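Local coordinates for glycosyl hydrolase family 61, 2 protein (Heterobasidion irregulare TC 32-1, PDB 5NNS), which oxidatively cleaves cellulose chains as a secreted, copper-dependent lytic polysaccharide monooxygenase that yields C1-oxidised products, at residues A[72-77]-A[133-138]; A[5-10]-A[169-174]. One frame throughout, in Å; residues are numbered along the deposited sequence.

Contact 1: residues A[72-77]-A[133-138]; sequences TAYWNQ and NNSWTT. With NAG (2-acetamido-2-deoxy-beta-D-glucopyranose), chain D; GOL (glycerol), chain M.
Residues 72-77 and 133-138 meet as an antiparallel strand pair at one edge of a four-stranded sheet of the AA9 β-sandwich, strand 135-139 being the outermost member. Ala73 and Trp136 form the hydrogen-bonded pair: Ala73 N reaches Trp136 O and Trp136 N reaches Ala73 O, each at 3.0 Å. Beyond Ser135 a third bond takes over, Trp75 N to Asn134 O at 2.7 Å, with the donor nearly along the C=O axis.

The two faces differ sharply in chemistry. On the face of Thr72, Tyr74, Ser135 and Thr137, the threonine hydroxyls of the non-hydrogen-bonded pair are hydrogen-bonded to each other, OG1 of Thr72 to OG1 of Thr137 at 2.6 Å, with either able to donate. Chi1 of -61° and -56° puts each OG1 beside its own backbone N, where the two hydroxyls meet, and the side chains cross obliquely. Thr72 CG2 sits above one face of the Tyr74 ring, toward its rim, while Tyr74 CD1 touches Ser135 CB at 3.7 Å. The face of Ala73 and Trp136 turns inward toward strands of the other sheet; the Trp75 ring comes alongside Trp136, CZ3 to CB at 3.7 Å, and Trp136 NE1 bonds to Asn110.

At the loop end, Asn133 ND2 carries the N-linked glycan, whose O5 approaches Tyr74 CD1 at 3.7 Å. A glycerol, probably from the crystallisation liquor, accepts a bond from Asn134 ND2 to its O1 (2.8 Å) and another from Gln77 NE2 to its O2. The whole is an antiparallel edge pair of the AA9 β-sandwich, with an N-glycosylated loop at its end.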
# COMPACT_ATOMS: atom_id res chain seq x y z
N THR A 72 1.26 -1.61 11.67
CA THR A 72 2.34 -2.40 11.09
C THR A 72 1.74 -3.42 10.14
O THR A 72 0.73 -4.07 10.46
CB THR A 72 3.16 -3.13 12.17
OG1 THR A 72 3.77 -2.17 13.04
CG2 THR A 72 4.27 -3.98 11.54
N ALA A 73 2.36 -3.55 8.96
CA ALA A 73 2.02 -4.59 7.99
C ALA A 73 3.17 -5.57 7.94
O ALA A 73 4.34 -5.17 7.93
CB ALA A 73 1.78 -3.98 6.62
N TYR A 74 2.85 -6.87 7.94
CA TYR A 74 3.86 -7.92 7.90
C TYR A 74 3.80 -8.66 6.57
O TYR A 74 2.71 -9.04 6.13
CB TYR A 74 3.67 -8.90 9.05
CG TYR A 74 3.81 -8.29 10.43
CD1 TYR A 74 5.05 -8.20 11.07
CD2 TYR A 74 2.69 -7.84 11.11
CE1 TYR A 74 5.17 -7.65 12.34
CE2 TYR A 74 2.79 -7.29 12.38
CZ TYR A 74 4.03 -7.20 13.00
OH TYR A 74 4.10 -6.65 14.26
N TRP A 75 4.96 -8.86 5.96
CA TRP A 75 5.07 -9.61 4.70
C TRP A 75 5.59 -11.03 4.94
O TRP A 75 6.03 -11.38 6.04
CB TRP A 75 6.01 -8.89 3.72
CG TRP A 75 5.37 -7.79 2.94
CD1 TRP A 75 4.98 -7.83 1.62
CD2 TRP A 75 5.06 -6.47 3.40
NE1 TRP A 75 4.45 -6.62 1.25
CE2 TRP A 75 4.48 -5.77 2.32
CE3 TRP A 75 5.22 -5.81 4.63
CZ2 TRP A 75 4.05 -4.44 2.42
CZ3 TRP A 75 4.78 -4.48 4.73
CH2 TRP A 75 4.22 -3.82 3.64
N ASN A 76 5.53 -11.83 3.88
CA ASN A 76 6.34 -13.04 3.75
C ASN A 76 7.83 -12.66 3.77
O ASN A 76 8.19 -11.48 3.80
CB ASN A 76 6.01 -13.78 2.45
CG ASN A 76 6.18 -12.90 1.21
OD1 ASN A 76 5.60 -11.82 1.12
ND2 ASN A 76 6.96 -13.37 0.25
N GLN A 77 8.70 -13.67 3.75
CA GLN A 77 10.14 -13.41 3.56
C GLN A 77 10.36 -12.83 2.17
O GLN A 77 10.55 -13.56 1.19
CB GLN A 77 10.96 -14.68 3.79
CG GLN A 77 10.96 -15.09 5.25
CD GLN A 77 11.70 -16.38 5.51
OE1 GLN A 77 12.02 -17.13 4.59
NE2 GLN A 77 11.97 -16.65 6.78
N ASN A 133 12.41 -7.35 9.81
CA ASN A 133 11.55 -8.54 9.96
C ASN A 133 10.43 -8.59 8.91
O ASN A 133 9.29 -8.96 9.21
CB ASN A 133 10.97 -8.57 11.39
CG ASN A 133 10.28 -9.88 11.74
OD1 ASN A 133 10.72 -10.96 11.32
ND2 ASN A 133 9.20 -9.79 12.52
N ASN A 134 10.75 -8.21 7.67
CA ASN A 134 9.79 -8.19 6.57
C ASN A 134 8.51 -7.46 6.93
O ASN A 134 7.41 -8.00 6.75
CB ASN A 134 9.49 -9.61 6.12
CG ASN A 134 10.72 -10.34 5.67
OD1 ASN A 134 11.24 -10.06 4.58
ND2 ASN A 134 11.20 -11.27 6.48
N SER A 135 8.66 -6.24 7.46
CA SER A 135 7.52 -5.47 7.95
C SER A 135 7.71 -3.97 7.78
O SER A 135 8.82 -3.50 7.57
CB SER A 135 7.25 -5.79 9.42
OG SER A 135 8.27 -5.30 10.26
N TRP A 136 6.61 -3.24 7.87
CA TRP A 136 6.61 -1.80 7.70
C TRP A 136 5.68 -1.15 8.72
O TRP A 136 4.48 -1.45 8.76
CB TRP A 136 6.16 -1.45 6.28
CG TRP A 136 6.54 -0.07 5.86
CD1 TRP A 136 5.71 1.02 5.76
CD2 TRP A 136 7.83 0.37 5.48
NE1 TRP A 136 6.43 2.11 5.33
CE2 TRP A 136 7.73 1.74 5.15
CE3 TRP A 136 9.08 -0.26 5.39
CZ2 TRP A 136 8.83 2.48 4.75
CZ3 TRP A 136 10.18 0.48 4.98
CH2 TRP A 136 10.05 1.85 4.66
N THR A 137 6.23 -0.25 9.52
CA THR A 137 5.48 0.43 10.57
C THR A 137 5.47 1.94 10.34
O THR A 137 6.52 2.56 10.16
CB THR A 137 6.05 0.10 11.95
OG1 THR A 137 6.07 -1.32 12.12
CG2 THR A 137 5.19 0.72 13.06
N THR A 138 4.26 2.51 10.32
CA THR A 138 4.04 3.95 10.25
C THR A 138 2.73 4.28 11.00
O THR A 138 1.95 3.38 11.29
CB THR A 138 3.97 4.45 8.79
OG1 THR A 138 3.82 5.88 8.77
CG2 THR A 138 2.80 3.83 8.03
C1 NAG D . 8.38 -10.88 12.98
C2 NAG D . 7.91 -10.62 14.40
C3 NAG D . 6.94 -11.70 14.87
C4 NAG D . 5.81 -11.93 13.87
C5 NAG D . 6.35 -12.08 12.46
C6 NAG D . 5.22 -12.11 11.43
C7 NAG D . 9.53 -9.40 15.83
C8 NAG D . 10.70 -9.55 16.75
N2 NAG D . 9.04 -10.54 15.32
O3 NAG D . 6.42 -11.28 16.14
O4 NAG D . 5.07 -13.11 14.22
O5 NAG D . 7.23 -10.99 12.14
O6 NAG D . 5.76 -12.34 10.13
O7 NAG D . 9.06 -8.29 15.59
C1 GOL M . 9.29 -12.97 9.33
O1 GOL M . 9.62 -11.68 8.80
C2 GOL M . 9.45 -14.03 8.24
O2 GOL M . 10.14 -15.16 8.78
C3 GOL M . 8.08 -14.46 7.71
O3 GOL M . 7.38 -13.34 7.16
O HOH W 1 6.76 -10.47 8.52

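Contact 2: residues A[5-10]-A[169-174]; sequences LAYSLA and ECAQLI
Tyr7 and Ala171 meet in the interior of the β-sandwich, where strand 4-9 of one sheet faces strand 165-176 of the other. The short segments stand 9.8 Å apart at closest approach and cross at -39°, so side chains and a water, not backbone bonds, bridge the space between them. The tight part is the Tyr7 ring: Ala171 CB lies over its face in a CH-pi contact, 4.1 Å from the centroid and displaced toward the phenol end, since CZ is its closest ring atom at 3.6 Å.

A looser contact follows, where Leu9 and Leu173 touch through one methyl each, CD1 to CD2 at 3.8 Å; Ala63 of the neighbouring strand 63-66 packs against both leucines. The hydrated side begins at the same hydroxyl end of the tyrosine, at the ring's edge, where OH hydrogen-bonds to Gln30 and to a water in the plane of the ring. An alanine in place of Tyr7 would probably leave the methyl of Ala171 without its aromatic cover, open a gap between the sheets and deprive Gln30 and the water of their hydroxyl partner. Glu169 extends this polar end, its carboxylate held by Val4 N and Asn50. The water, 2.6 Å from Tyr7 OH, donates a weak bond to Glu169 O at 3.2 Å.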
# COMPACT_ATOMS: atom_id res chain seq x y z
N LEU A 5 0.66 -10.43 4.67
CA LEU A 5 0.02 -11.62 5.24
C LEU A 5 -0.76 -11.33 6.52
O LEU A 5 -1.72 -12.04 6.82
CB LEU A 5 1.06 -12.69 5.53
CG LEU A 5 1.96 -13.13 4.37
CD1 LEU A 5 2.92 -14.18 4.89
CD2 LEU A 5 1.14 -13.66 3.20
N ALA A 6 -0.35 -10.32 7.27
CA ALA A 6 -0.98 -9.99 8.55
C ALA A 6 -0.69 -8.55 8.95
O ALA A 6 0.15 -7.88 8.35
CB ALA A 6 -0.50 -10.95 9.63
N TYR A 7 -1.39 -8.09 9.99
CA TYR A 7 -1.20 -6.75 10.54
C TYR A 7 -1.08 -6.78 12.06
O TYR A 7 -1.57 -7.71 12.72
CB TYR A 7 -2.36 -5.83 10.17
CG TYR A 7 -2.60 -5.68 8.68
CD1 TYR A 7 -3.40 -6.58 7.99
CD2 TYR A 7 -2.03 -4.62 7.97
CE1 TYR A 7 -3.63 -6.44 6.63
CE2 TYR A 7 -2.26 -4.47 6.61
CZ TYR A 7 -3.05 -5.39 5.94
OH TYR A 7 -3.28 -5.27 4.60
N SER A 8 -0.41 -5.76 12.60
CA SER A 8 -0.54 -5.37 14.00
C SER A 8 -0.93 -3.90 13.97
O SER A 8 -0.16 -3.06 13.51
CB SER A 8 0.76 -5.58 14.78
OG SER A 8 0.63 -5.15 16.13
N LEU A 9 -2.15 -3.60 14.43
CA LEU A 9 -2.74 -2.27 14.36
C LEU A 9 -3.12 -1.83 15.77
O LEU A 9 -4.01 -2.42 16.39
CB LEU A 9 -3.97 -2.26 13.44
CG LEU A 9 -3.82 -2.92 12.06
CD1 LEU A 9 -5.17 -3.07 11.39
CD2 LEU A 9 -2.86 -2.15 11.16
N ALA A 10 -2.42 -0.81 16.27
CA ALA A 10 -2.64 -0.26 17.61
C ALA A 10 -2.67 -1.37 18.68
O ALA A 10 -3.61 -1.46 19.48
CB ALA A 10 -3.92 0.56 17.62
N GLU A 169 -1.86 -4.38 -1.22
CA GLU A 169 -2.94 -4.98 -0.43
C GLU A 169 -3.69 -3.90 0.34
O GLU A 169 -3.14 -2.83 0.60
CB GLU A 169 -2.42 -6.05 0.54
CG GLU A 169 -2.24 -7.43 -0.07
CD GLU A 169 -0.98 -7.56 -0.91
OE1 GLU A 169 0.10 -7.12 -0.46
OE2 GLU A 169 -1.08 -8.12 -2.03
N CYS A 170 -4.94 -4.21 0.69
CA CYS A 170 -5.83 -3.28 1.40
C CYS A 170 -6.40 -3.90 2.66
O CYS A 170 -6.69 -5.09 2.69
CB CYS A 170 -7.00 -2.89 0.49
SG CYS A 170 -6.51 -1.81 -0.87
N ALA A 171 -6.56 -3.07 3.69
CA ALA A 171 -7.21 -3.45 4.95
C ALA A 171 -8.28 -2.42 5.29
O ALA A 171 -8.08 -1.23 5.07
CB ALA A 171 -6.18 -3.53 6.06
N GLN A 172 -9.41 -2.88 5.83
CA GLN A 172 -10.49 -1.98 6.25
C GLN A 172 -10.28 -1.50 7.68
O GLN A 172 -10.01 -2.31 8.57
CB GLN A 172 -11.86 -2.66 6.11
CG GLN A 172 -12.24 -2.99 4.67
CD GLN A 172 -13.68 -3.44 4.48
OE1 GLN A 172 -14.05 -3.86 3.38
NE2 GLN A 172 -14.49 -3.35 5.52
N LEU A 173 -10.38 -0.19 7.89
CA LEU A 173 -10.28 0.40 9.22
C LEU A 173 -11.53 1.20 9.57
O LEU A 173 -12.24 1.69 8.68
CB LEU A 173 -9.08 1.35 9.32
CG LEU A 173 -7.69 0.85 8.92
CD1 LEU A 173 -6.71 2.00 9.04
CD2 LEU A 173 -7.26 -0.33 9.76
N ILE A 174 -11.80 1.31 10.87
CA ILE A 174 -12.69 2.32 11.41
C ILE A 174 -11.80 3.25 12.22
O ILE A 174 -11.25 2.86 13.25
CB ILE A 174 -13.81 1.70 12.29
CG1 ILE A 174 -14.67 0.74 11.45
CG2 ILE A 174 -14.69 2.80 12.88
CD1 ILE A 174 -15.61 -0.14 12.26
O HOH W 2 -2.63 -2.91 3.73

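Contacts 1 and 2 illustrate how one sheet is used in two directions: contact 1 extends it at its edge, whereas contact 2 joins it to the opposite sheet. Their centres lie 11 Å apart, and strands 70-75 and 4-9 are direct neighbours, joined by probable backbone hydrogen bonds from Thr72 N to Ser8 O (2.7 Å) and from Leu5 N to Tyr74 O (2.9 Å). Strand 4-9 carries a classic β-bulge, two of its residues, Leu5 and Ala6, standing opposite the single Tyr74. Each contact also approaches the copper site: the Asn76 side chain is about 8 Å from the metal and bonds to the backbone of His1, a copper ligand, while the Glu169 side chain comes within about 5 Å of that of Tyr167, which completes the site with His80.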